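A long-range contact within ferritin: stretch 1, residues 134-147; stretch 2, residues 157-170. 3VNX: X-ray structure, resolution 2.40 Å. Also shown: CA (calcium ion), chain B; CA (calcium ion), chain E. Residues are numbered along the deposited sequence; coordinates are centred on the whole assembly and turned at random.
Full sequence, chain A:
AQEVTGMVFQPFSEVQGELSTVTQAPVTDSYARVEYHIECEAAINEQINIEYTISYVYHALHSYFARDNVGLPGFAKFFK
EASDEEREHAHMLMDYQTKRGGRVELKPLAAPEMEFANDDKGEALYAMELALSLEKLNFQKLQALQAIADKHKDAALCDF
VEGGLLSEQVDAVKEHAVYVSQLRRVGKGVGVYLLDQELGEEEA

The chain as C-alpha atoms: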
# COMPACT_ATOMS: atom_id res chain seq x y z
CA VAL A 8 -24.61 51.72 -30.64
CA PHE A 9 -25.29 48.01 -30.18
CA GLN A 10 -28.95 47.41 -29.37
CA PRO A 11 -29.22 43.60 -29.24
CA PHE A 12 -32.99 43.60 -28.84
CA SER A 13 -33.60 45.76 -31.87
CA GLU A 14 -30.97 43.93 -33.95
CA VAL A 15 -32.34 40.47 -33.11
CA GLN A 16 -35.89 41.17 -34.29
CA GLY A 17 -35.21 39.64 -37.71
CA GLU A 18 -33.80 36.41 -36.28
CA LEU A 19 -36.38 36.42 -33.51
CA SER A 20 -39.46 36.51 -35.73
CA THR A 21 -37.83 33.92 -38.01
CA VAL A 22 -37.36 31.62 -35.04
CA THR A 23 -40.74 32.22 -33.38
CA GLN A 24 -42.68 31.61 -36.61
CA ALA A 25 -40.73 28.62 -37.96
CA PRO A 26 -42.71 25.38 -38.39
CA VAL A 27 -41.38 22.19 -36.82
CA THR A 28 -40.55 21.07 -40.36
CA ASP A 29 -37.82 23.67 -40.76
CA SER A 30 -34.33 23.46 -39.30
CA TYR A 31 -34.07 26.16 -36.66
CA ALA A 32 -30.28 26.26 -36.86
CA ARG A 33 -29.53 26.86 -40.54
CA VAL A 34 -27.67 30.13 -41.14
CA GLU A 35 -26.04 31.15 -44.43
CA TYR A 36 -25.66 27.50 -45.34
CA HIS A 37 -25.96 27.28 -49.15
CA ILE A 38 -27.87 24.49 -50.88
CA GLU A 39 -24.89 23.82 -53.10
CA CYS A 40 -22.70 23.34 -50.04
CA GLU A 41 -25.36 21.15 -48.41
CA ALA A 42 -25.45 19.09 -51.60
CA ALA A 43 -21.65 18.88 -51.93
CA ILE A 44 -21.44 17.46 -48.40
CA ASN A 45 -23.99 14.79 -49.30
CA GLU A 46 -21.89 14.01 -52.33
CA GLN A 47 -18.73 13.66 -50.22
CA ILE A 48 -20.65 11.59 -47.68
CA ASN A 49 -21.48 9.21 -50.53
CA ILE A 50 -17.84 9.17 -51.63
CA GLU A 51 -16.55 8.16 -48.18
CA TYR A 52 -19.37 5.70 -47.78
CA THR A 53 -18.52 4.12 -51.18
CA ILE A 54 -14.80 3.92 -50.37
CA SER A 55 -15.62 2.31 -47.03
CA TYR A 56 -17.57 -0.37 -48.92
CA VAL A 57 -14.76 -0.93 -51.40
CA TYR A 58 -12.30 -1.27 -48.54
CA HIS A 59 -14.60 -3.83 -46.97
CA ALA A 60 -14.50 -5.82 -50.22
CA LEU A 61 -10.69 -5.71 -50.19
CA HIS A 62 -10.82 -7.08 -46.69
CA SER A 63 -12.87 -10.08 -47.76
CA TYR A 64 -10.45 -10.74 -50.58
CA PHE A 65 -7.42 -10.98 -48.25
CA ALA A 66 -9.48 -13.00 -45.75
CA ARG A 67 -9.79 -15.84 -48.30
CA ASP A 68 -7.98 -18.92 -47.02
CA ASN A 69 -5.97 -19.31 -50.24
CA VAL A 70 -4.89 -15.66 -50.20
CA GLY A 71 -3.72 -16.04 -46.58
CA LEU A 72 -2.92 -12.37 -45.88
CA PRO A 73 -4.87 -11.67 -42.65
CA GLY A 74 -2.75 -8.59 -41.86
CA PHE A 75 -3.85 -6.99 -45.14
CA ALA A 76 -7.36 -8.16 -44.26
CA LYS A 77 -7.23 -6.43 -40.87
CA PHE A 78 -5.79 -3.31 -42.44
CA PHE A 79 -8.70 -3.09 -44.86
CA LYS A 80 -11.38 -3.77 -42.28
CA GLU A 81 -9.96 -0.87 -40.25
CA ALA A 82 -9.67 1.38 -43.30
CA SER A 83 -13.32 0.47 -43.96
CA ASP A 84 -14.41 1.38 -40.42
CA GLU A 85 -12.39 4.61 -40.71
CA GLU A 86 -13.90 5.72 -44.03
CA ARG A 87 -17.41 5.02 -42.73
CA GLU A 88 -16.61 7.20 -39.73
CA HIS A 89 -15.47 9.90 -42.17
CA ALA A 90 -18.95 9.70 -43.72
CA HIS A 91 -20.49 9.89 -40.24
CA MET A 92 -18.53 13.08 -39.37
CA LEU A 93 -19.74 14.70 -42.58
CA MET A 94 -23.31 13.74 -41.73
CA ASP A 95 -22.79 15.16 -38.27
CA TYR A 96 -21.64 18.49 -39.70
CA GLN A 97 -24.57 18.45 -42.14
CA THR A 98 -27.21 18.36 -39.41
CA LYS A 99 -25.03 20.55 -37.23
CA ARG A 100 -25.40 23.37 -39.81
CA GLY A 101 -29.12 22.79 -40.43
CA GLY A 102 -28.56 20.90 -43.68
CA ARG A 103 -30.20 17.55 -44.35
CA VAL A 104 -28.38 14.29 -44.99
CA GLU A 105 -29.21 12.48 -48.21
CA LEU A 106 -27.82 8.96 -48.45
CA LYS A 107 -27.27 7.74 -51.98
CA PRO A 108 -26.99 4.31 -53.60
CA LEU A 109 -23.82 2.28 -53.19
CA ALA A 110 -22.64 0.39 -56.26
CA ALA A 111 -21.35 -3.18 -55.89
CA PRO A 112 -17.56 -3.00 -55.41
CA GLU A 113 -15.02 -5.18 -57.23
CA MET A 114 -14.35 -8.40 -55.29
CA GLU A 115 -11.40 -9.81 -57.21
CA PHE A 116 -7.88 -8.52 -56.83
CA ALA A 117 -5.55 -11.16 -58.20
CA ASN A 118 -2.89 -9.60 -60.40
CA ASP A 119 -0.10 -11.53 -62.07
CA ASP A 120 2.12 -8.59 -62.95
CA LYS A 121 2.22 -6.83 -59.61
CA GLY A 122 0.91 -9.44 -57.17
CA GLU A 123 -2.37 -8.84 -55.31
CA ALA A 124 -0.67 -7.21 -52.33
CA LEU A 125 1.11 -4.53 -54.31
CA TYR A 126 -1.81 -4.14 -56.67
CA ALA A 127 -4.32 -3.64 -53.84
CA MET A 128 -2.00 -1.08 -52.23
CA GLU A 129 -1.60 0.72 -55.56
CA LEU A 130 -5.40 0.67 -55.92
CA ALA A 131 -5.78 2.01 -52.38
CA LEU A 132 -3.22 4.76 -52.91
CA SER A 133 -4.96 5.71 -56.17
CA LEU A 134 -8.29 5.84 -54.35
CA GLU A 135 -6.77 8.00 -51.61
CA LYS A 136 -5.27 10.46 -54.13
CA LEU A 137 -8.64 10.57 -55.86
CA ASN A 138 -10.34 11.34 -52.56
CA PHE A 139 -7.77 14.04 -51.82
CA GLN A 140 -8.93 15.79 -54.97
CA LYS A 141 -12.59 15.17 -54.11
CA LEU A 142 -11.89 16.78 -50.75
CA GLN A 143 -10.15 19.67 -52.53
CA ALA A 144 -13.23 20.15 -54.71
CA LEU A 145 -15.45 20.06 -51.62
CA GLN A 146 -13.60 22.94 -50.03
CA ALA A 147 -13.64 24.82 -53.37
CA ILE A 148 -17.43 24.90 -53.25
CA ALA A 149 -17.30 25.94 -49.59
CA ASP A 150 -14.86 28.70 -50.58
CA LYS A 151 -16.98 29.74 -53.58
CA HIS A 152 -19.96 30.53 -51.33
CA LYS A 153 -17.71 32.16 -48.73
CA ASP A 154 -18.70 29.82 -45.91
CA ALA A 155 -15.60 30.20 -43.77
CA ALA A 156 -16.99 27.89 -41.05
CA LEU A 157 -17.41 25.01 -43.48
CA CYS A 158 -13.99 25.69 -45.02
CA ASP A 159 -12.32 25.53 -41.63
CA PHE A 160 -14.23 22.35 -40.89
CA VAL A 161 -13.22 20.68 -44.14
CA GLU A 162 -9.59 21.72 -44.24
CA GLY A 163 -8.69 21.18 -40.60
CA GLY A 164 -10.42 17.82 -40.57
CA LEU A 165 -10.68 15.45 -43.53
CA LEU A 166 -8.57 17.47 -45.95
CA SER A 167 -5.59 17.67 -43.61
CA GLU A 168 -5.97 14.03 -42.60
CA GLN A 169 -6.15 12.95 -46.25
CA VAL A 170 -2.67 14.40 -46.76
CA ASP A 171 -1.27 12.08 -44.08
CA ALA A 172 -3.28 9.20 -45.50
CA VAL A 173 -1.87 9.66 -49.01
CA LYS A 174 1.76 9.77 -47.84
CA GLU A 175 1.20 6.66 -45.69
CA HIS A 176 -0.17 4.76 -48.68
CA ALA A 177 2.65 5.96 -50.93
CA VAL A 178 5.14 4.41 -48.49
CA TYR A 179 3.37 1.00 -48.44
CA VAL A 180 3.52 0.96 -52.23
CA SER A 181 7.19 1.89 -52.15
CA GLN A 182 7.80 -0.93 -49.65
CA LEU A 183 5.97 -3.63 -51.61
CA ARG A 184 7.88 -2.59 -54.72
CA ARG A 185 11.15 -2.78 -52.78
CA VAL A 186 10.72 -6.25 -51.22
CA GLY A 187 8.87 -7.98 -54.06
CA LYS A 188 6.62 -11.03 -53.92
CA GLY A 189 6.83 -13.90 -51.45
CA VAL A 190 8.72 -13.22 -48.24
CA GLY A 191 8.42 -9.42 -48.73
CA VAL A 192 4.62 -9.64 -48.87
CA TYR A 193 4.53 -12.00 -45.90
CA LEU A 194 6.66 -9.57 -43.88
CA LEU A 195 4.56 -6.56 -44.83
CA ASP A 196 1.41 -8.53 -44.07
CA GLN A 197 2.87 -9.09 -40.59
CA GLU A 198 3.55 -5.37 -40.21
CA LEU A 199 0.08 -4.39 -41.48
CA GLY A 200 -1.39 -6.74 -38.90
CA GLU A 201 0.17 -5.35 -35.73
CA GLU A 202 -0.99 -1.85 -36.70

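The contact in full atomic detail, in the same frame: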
# COMPACT_ATOMS: atom_id res chain seq x y z
N LEU A 134 -7.01 5.42 -54.94
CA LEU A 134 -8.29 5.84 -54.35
C LEU A 134 -8.10 7.00 -53.37
O LEU A 134 -8.91 7.92 -53.33
CB LEU A 134 -8.97 4.65 -53.66
CG LEU A 134 -9.64 3.64 -54.60
CD1 LEU A 134 -10.27 2.48 -53.83
CD2 LEU A 134 -10.69 4.34 -55.44
N GLU A 135 -7.02 6.96 -52.60
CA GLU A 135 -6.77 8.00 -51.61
C GLU A 135 -6.42 9.32 -52.29
O GLU A 135 -6.91 10.38 -51.89
CB GLU A 135 -5.68 7.56 -50.65
CG GLU A 135 -6.05 6.36 -49.81
CD GLU A 135 -7.23 6.65 -48.90
OE1 GLU A 135 -7.46 7.84 -48.61
OE2 GLU A 135 -7.92 5.70 -48.48
N LYS A 136 -5.58 9.26 -53.32
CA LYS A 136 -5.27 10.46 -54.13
C LYS A 136 -6.54 11.04 -54.75
O LYS A 136 -6.79 12.25 -54.68
CB LYS A 136 -4.24 10.15 -55.22
CG LYS A 136 -2.87 9.71 -54.66
CD LYS A 136 -1.92 9.18 -55.73
CE LYS A 136 -1.21 10.30 -56.47
NZ LYS A 136 -0.31 9.81 -57.57
N LEU A 137 -7.36 10.16 -55.33
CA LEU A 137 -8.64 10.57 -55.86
C LEU A 137 -9.43 11.31 -54.78
O LEU A 137 -9.93 12.42 -55.02
CB LEU A 137 -9.44 9.35 -56.34
CG LEU A 137 -10.44 9.58 -57.48
CD1 LEU A 137 -11.50 8.49 -57.52
CD2 LEU A 137 -11.08 10.96 -57.42
N ASN A 138 -9.54 10.71 -53.59
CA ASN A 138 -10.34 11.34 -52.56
C ASN A 138 -9.75 12.66 -52.07
O ASN A 138 -10.48 13.54 -51.63
CB ASN A 138 -10.61 10.41 -51.39
CG ASN A 138 -11.80 10.87 -50.57
OD1 ASN A 138 -12.65 11.58 -51.08
ND2 ASN A 138 -11.85 10.49 -49.29
N PHE A 139 -8.43 12.79 -52.15
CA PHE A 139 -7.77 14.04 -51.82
C PHE A 139 -8.30 15.14 -52.75
O PHE A 139 -8.66 16.25 -52.31
CB PHE A 139 -6.26 13.88 -51.97
CG PHE A 139 -5.47 15.09 -51.60
CD1 PHE A 139 -6.00 16.06 -50.75
CD2 PHE A 139 -4.18 15.26 -52.08
CE1 PHE A 139 -5.25 17.18 -50.41
CE2 PHE A 139 -3.43 16.36 -51.75
CZ PHE A 139 -3.97 17.34 -50.90
N GLN A 140 -8.40 14.82 -54.03
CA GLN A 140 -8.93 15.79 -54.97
C GLN A 140 -10.42 16.05 -54.72
O GLN A 140 -10.87 17.20 -54.73
CB GLN A 140 -8.67 15.35 -56.41
CG GLN A 140 -7.20 15.48 -56.78
CD GLN A 140 -6.73 14.45 -57.80
OE1 GLN A 140 -6.09 14.79 -58.79
NE2 GLN A 140 -7.05 13.18 -57.56
N LYS A 141 -11.19 14.98 -54.48
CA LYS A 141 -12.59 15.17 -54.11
C LYS A 141 -12.68 16.13 -52.93
O LYS A 141 -13.46 17.08 -52.94
CB LYS A 141 -13.28 13.85 -53.77
CG LYS A 141 -13.48 12.92 -54.95
CD LYS A 141 -14.35 13.58 -56.03
CE LYS A 141 -14.60 12.63 -57.22
NZ LYS A 141 -15.82 13.02 -58.02
N LEU A 142 -11.85 15.90 -51.91
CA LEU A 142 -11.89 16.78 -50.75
C LEU A 142 -11.54 18.20 -51.17
O LEU A 142 -12.20 19.14 -50.73
CB LEU A 142 -10.97 16.27 -49.62
CG LEU A 142 -11.60 15.12 -48.82
CD1 LEU A 142 -10.59 14.45 -47.88
CD2 LEU A 142 -12.82 15.61 -48.06
N GLN A 143 -10.52 18.35 -52.02
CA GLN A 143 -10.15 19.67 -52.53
C GLN A 143 -11.33 20.38 -53.21
O GLN A 143 -11.63 21.55 -52.94
CB GLN A 143 -8.96 19.56 -53.48
CG GLN A 143 -7.60 19.56 -52.77
CD GLN A 143 -6.48 19.11 -53.68
OE1 GLN A 143 -6.72 18.54 -54.75
NE2 GLN A 143 -5.24 19.35 -53.26
N ALA A 144 -12.02 19.66 -54.08
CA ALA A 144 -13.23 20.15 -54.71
C ALA A 144 -14.29 20.56 -53.68
O ALA A 144 -14.99 21.58 -53.85
CB ALA A 144 -13.80 19.09 -55.69
N LEU A 145 -14.42 19.76 -52.62
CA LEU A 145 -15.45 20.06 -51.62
C LEU A 145 -15.16 21.40 -50.95
O LEU A 145 -16.08 22.19 -50.70
CB LEU A 145 -15.58 18.95 -50.56
CG LEU A 145 -16.42 19.34 -49.33
CD1 LEU A 145 -17.80 19.85 -49.71
CD2 LEU A 145 -16.55 18.19 -48.34
N GLN A 146 -13.90 21.67 -50.67
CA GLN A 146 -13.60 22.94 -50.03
C GLN A 146 -13.74 24.10 -51.04
O GLN A 146 -14.09 25.23 -50.67
CB GLN A 146 -12.24 22.91 -49.32
CG GLN A 146 -11.07 23.40 -50.13
CD GLN A 146 -10.96 24.92 -50.16
OE1 GLN A 146 -11.07 25.60 -49.13
NE2 GLN A 146 -10.73 25.45 -51.35
N ALA A 147 -13.50 23.81 -52.32
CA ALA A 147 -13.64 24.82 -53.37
C ALA A 147 -15.06 25.36 -53.37
O ALA A 147 -15.27 26.59 -53.41
CB ALA A 147 -13.30 24.25 -54.73
N LEU A 157 -17.51 26.30 -42.80
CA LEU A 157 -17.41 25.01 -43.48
C LEU A 157 -16.00 24.78 -44.03
O LEU A 157 -15.48 23.65 -44.00
CB LEU A 157 -18.47 24.91 -44.58
CG LEU A 157 -18.34 23.74 -45.55
CD1 LEU A 157 -18.65 22.41 -44.89
CD2 LEU A 157 -19.27 23.95 -46.74
N CYS A 158 -15.36 25.83 -44.53
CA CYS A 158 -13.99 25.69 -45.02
C CYS A 158 -13.08 25.19 -43.92
O CYS A 158 -12.36 24.20 -44.10
CB CYS A 158 -13.44 27.03 -45.55
SG CYS A 158 -14.24 27.56 -47.08
N ASP A 159 -13.13 25.88 -42.78
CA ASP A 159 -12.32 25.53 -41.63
C ASP A 159 -12.58 24.08 -41.24
O ASP A 159 -11.64 23.31 -40.99
CB ASP A 159 -12.63 26.45 -40.45
CG ASP A 159 -11.83 26.11 -39.20
OD1 ASP A 159 -10.58 26.23 -39.23
OD2 ASP A 159 -12.46 25.71 -38.19
N PHE A 160 -13.85 23.70 -41.23
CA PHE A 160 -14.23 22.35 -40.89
C PHE A 160 -13.61 21.34 -41.84
O PHE A 160 -13.07 20.32 -41.40
CB PHE A 160 -15.75 22.15 -40.87
CG PHE A 160 -16.14 20.71 -40.86
CD1 PHE A 160 -15.94 19.93 -39.73
CD2 PHE A 160 -16.65 20.10 -42.00
CE1 PHE A 160 -16.26 18.58 -39.72
CE2 PHE A 160 -16.97 18.75 -42.00
CZ PHE A 160 -16.78 17.99 -40.86
N VAL A 161 -13.68 21.62 -43.14
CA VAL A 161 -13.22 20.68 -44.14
C VAL A 161 -11.70 20.58 -44.15
O VAL A 161 -11.14 19.49 -44.28
CB VAL A 161 -13.72 21.05 -45.57
CG1 VAL A 161 -12.96 20.28 -46.64
CG2 VAL A 161 -15.21 20.81 -45.70
N GLU A 162 -11.04 21.72 -44.02
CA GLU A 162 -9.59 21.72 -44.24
C GLU A 162 -8.83 21.25 -43.00
O GLU A 162 -7.81 20.56 -43.11
CB GLU A 162 -9.08 23.07 -44.77
CG GLU A 162 -9.56 24.26 -43.98
CD GLU A 162 -9.76 25.50 -44.83
OE1 GLU A 162 -9.95 26.58 -44.24
OE2 GLU A 162 -9.72 25.41 -46.09
N GLY A 163 -9.33 21.60 -41.83
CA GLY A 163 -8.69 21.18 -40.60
C GLY A 163 -8.97 19.73 -40.27
O GLY A 163 -8.24 19.11 -39.50
N GLY A 164 -10.04 19.19 -40.85
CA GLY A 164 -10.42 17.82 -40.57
C GLY A 164 -9.98 16.90 -41.69
O GLY A 164 -8.78 16.67 -41.86
N LEU A 165 -10.94 16.40 -42.46
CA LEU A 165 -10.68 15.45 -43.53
C LEU A 165 -9.55 15.83 -44.50
O LEU A 165 -8.70 15.01 -44.85
CB LEU A 165 -11.96 15.18 -44.33
CG LEU A 165 -13.14 14.60 -43.55
CD1 LEU A 165 -14.16 14.06 -44.54
CD2 LEU A 165 -12.70 13.50 -42.60
N LEU A 166 -9.54 17.08 -44.94
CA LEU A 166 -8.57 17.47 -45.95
C LEU A 166 -7.18 17.19 -45.41
O LEU A 166 -6.40 16.46 -46.02
CB LEU A 166 -8.71 18.95 -46.31
CG LEU A 166 -8.46 19.38 -47.76
CD1 LEU A 166 -8.03 20.84 -47.83
CD2 LEU A 166 -7.44 18.50 -48.45
N SER A 167 -6.90 17.77 -44.25
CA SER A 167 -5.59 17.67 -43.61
C SER A 167 -5.22 16.22 -43.32
O SER A 167 -4.06 15.80 -43.51
CB SER A 167 -5.57 18.47 -42.31
OG SER A 167 -4.34 18.30 -41.64
N GLU A 168 -6.20 15.45 -42.85
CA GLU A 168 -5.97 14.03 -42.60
C GLU A 168 -5.65 13.27 -43.90
O GLU A 168 -4.83 12.34 -43.90
CB GLU A 168 -7.19 13.41 -41.91
CG GLU A 168 -7.36 13.83 -40.45
CD GLU A 168 -8.78 13.56 -39.92
OE1 GLU A 168 -9.40 14.50 -39.37
OE2 GLU A 168 -9.29 12.42 -40.08
N GLN A 169 -6.29 13.66 -44.99
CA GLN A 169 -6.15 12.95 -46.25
C GLN A 169 -4.71 13.08 -46.75
O GLN A 169 -4.14 12.14 -47.33
CB GLN A 169 -7.17 13.44 -47.28
CG GLN A 169 -7.15 12.67 -48.59
CD GLN A 169 -7.48 11.19 -48.43
OE1 GLN A 169 -8.59 10.82 -48.06
NE2 GLN A 169 -6.51 10.33 -48.72
N VAL A 170 -4.09 14.22 -46.46
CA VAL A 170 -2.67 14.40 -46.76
C VAL A 170 -1.83 13.31 -46.11
O VAL A 170 -1.07 12.61 -46.78
CB VAL A 170 -2.18 15.80 -46.32
CG1 VAL A 170 -0.67 15.93 -46.51
CG2 VAL A 170 -2.92 16.89 -47.10
CA CA B . -9.22 27.87 -40.89
CA CA E . -10.66 29.31 -43.95

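The two stretches form an antiparallel helix-helix contact, held mainly by apolar side chains along its length and fastened near one end by a single hydrogen bond between Gln169 and Glu135. Their axes approach to 9.5 Å, with 159° between the N-to-C directions, and together they bury 671 Å². The antiparallel register pairs the start of one stretch with the end of the other: the CA atoms of Phe139 and Gln169 lie 5.9 Å apart, those of Leu142 and Leu166 also 5.9 Å, and those of Gln146 and Cys158 5.7 Å.

Stretch 1 is a regular helix throughout. Stretch 2 is helical too, but contains a wider pi-type turn at 162-166, where Leu166 N donates a hydrogen bond to Val161 O at 3.0 Å, five residues back rather than four. Val161 and Leu165, on the two sides of Gly163 and Gly164, both direct their CA-to-CB bonds toward stretch 1.

Gln169 has the largest area covered by the partner helix. Its side chain enters a hole formed by Glu135, Asn138, Phe139 and Leu142, so its aliphatic part meets carbon while its amide reaches a carboxylate. Gln169 CG lies 3.6 Å from Phe139 CA, and Gln169 CB lies 3.6 Å from Leu142 CD1. At the tip, Gln169 NE2 donates to Glu135 OE1 at 2.7 Å with an N-H...acceptor angle of 161°, a short and nearly straight bond. Glu135 points its CA-to-CB bond sideways, but the end of its side chain comes nearer to stretch 2, and it is there that the carboxylate meets the Gln169 amide.

Beside this polar site, the Phe139 ring packs against aliphatic groups. Leu166 CD2 approaches Phe139 CE1 at the ring edge, at a tight 3.2 Å, and Val170 CG2 lies 4.0 Å from Phe139 CZ. Leu142, whose CA-to-CB bond points toward stretch 2, continues the apolar seam: its CD2 is 3.9 Å from Leu165 CB, its CB is 4.3 Å from Leu166 CD2, and its CD1 rests 3.6 Å from the backbone oxygen Leu165 O.

Farther along, Val161 touches both Leu145 and Gln146. Val161 CG2 meets Leu145 CD2 at 4.0 Å, and Val161 CG1 meets Gln146 CB at 3.8 Å, so Gln146 contributes aliphatic surface to the seam as well. Two acidic side chains of stretch 2 also bind metal: Asp159 OD1 binds the calcium ion of chain B at 2.7 Å, and Glu162 OE1 that of chain E at 2.8 Å.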